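Local structure of uncharacterized protein MJ1062 (Methanocaldococcus jannaschii, 3EO4) at residues 25-28 and 29-32. The protein is of unknown function, but this GNAT-type domain of a longer protein may have acyltransferase activity. Residues are numbered along the deposited sequence; the frame is centred on the assembly and turned at random.
Sequences ELLM and AWRS
One face of the W30 indole lies against L26, one turn earlier in the helix. L26 CG sits over the six-membered ring, 3.8 Å from its centroid and 17° off the normal, a CH-pi contact; CD1 rests nearer the rim, 3.6 Å from W30 CE2. W30 CG is anti to the carbonyl carbon (chi1 -70°), which tips the indole back over the preceding turn and onto L26. L26 O lies over the same face, while L27 CD1 approaches W30 CE3 at 4.1 Å, the two side chains crossing at about a right angle. Underneath run the i to i+4 helical bonds, among them W30 N to L26 O at 3.0 Å. S32, just past the helix end, gives M28 O a weak bond from N and a second, shorter one from OG at 2.8 Å, coming from above the carbonyl plane. S32 OG also accepts a hydrogen bond from L47 N, tying the helix end to the following loop. Helix 24-31 packs L27 and M28 against helix 49-58, L26 against strand 74-84 and W30 against strand 92-97 of the GNAT fold; A29 meets A29 of the second subunit, whose K77 forms a salt bridge with E25.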
loop_
_atom_site.group_PDB
_atom_site.type_symbol
_atom_site.label_atom_id
_atom_site.label_comp_id
_atom_site.label_asym_id
_atom_site.label_seq_id
_atom_site.Cartn_x
_atom_site.Cartn_y
_atom_site.Cartn_z
ATOM N N GLU A 25 -7.049 -3.065 -2.806
ATOM C CA GLU A 25 -5.843 -2.474 -3.407
ATOM C C GLU A 25 -4.859 -2.064 -2.334
ATOM O O GLU A 25 -3.675 -2.186 -2.530
ATOM C CB GLU A 25 -6.154 -1.276 -4.326
ATOM C CG GLU A 25 -7.184 -1.549 -5.468
ATOM C CD GLU A 25 -8.618 -1.170 -5.051
ATOM O OE1 GLU A 25 -9.081 -1.613 -3.975
ATOM O OE2 GLU A 25 -9.283 -0.403 -5.781
ATOM N N LEU A 26 -5.362 -1.549 -1.213
ATOM C CA LEU A 26 -4.502 -1.158 -0.107
ATOM C C LEU A 26 -3.859 -2.399 0.524
ATOM O O LEU A 26 -2.648 -2.425 0.750
ATOM C CB LEU A 26 -5.280 -0.378 0.940
ATOM C CG LEU A 26 -4.605 -0.106 2.273
ATOM C CD1 LEU A 26 -3.318 0.666 2.060
ATOM C CD2 LEU A 26 -5.572 0.742 3.153
ATOM N N LEU A 27 -4.680 -3.413 0.791
ATOM C CA LEU A 27 -4.170 -4.702 1.243
ATOM C C LEU A 27 -3.138 -5.269 0.275
ATOM O O LEU A 27 -2.053 -5.687 0.697
ATOM C CB LEU A 27 -5.298 -5.699 1.513
ATOM C CG LEU A 27 -4.805 -7.049 2.092
ATOM C CD1 LEU A 27 -4.224 -6.955 3.545
ATOM C CD2 LEU A 27 -5.877 -8.175 1.996
HETATM N N MSE A 28 -3.425 -5.270 -1.017
HETATM C CA MSE A 28 -2.391 -5.749 -1.961
HETATM C C MSE A 28 -1.115 -4.894 -1.884
HETATM O O MSE A 28 -0.020 -5.413 -1.988
HETATM C CB MSE A 28 -2.897 -5.792 -3.397
HETATM C CG MSE A 28 -1.887 -6.380 -4.351
HETATM SE SE MSE A 28 -2.608 -6.511 -6.171
HETATM C CE MSE A 28 -3.179 -4.661 -6.364
ATOM N N ALA A 29 -1.262 -3.591 -1.710
ATOM C CA ALA A 29 -0.105 -2.701 -1.662
ATOM C C ALA A 29 0.836 -2.991 -0.477
ATOM O O ALA A 29 2.070 -2.960 -0.614
ATOM C CB ALA A 29 -0.536 -1.251 -1.667
ATOM N N TRP A 30 0.252 -3.306 0.667
ATOM C CA TRP A 30 1.035 -3.764 1.802
ATOM C C TRP A 30 1.744 -5.104 1.531
ATOM O O TRP A 30 2.923 -5.247 1.809
ATOM C CB TRP A 30 0.134 -3.921 3.004
ATOM C CG TRP A 30 -0.365 -2.635 3.572
ATOM C CD1 TRP A 30 0.272 -1.404 3.573
ATOM C CD2 TRP A 30 -1.603 -2.459 4.264
ATOM N NE1 TRP A 30 -0.515 -0.472 4.238
ATOM C CE2 TRP A 30 -1.668 -1.098 4.670
ATOM C CE3 TRP A 30 -2.657 -3.327 4.599
ATOM C CZ2 TRP A 30 -2.762 -0.584 5.389
ATOM C CZ3 TRP A 30 -3.745 -2.814 5.296
ATOM C CH2 TRP A 30 -3.778 -1.442 5.700
ATOM N N ARG A 31 1.029 -6.078 0.995
ATOM C CA ARG A 31 1.624 -7.401 0.739
ATOM C C ARG A 31 2.631 -7.459 -0.403
ATOM O O ARG A 31 3.288 -8.499 -0.600
ATOM C CB ARG A 31 0.513 -8.436 0.472
ATOM C CG ARG A 31 -0.444 -8.569 1.650
ATOM C CD ARG A 31 -1.333 -9.802 1.492
ATOM N NE ARG A 31 -0.801 -10.944 2.246
ATOM C CZ ARG A 31 0.024 -11.868 1.762
ATOM N NH1 ARG A 31 0.437 -12.846 2.564
ATOM N NH2 ARG A 31 0.436 -11.823 0.489
ATOM N N SER A 32 2.686 -6.398 -1.202
ATOM C CA SER A 32 3.589 -6.323 -2.342
ATOM C C SER A 32 4.825 -5.543 -1.959
ATOM O O SER A 32 5.675 -5.295 -2.780
ATOM C CB SER A 32 2.901 -5.696 -3.559
ATOM O OG SER A 32 1.719 -6.422 -3.911
#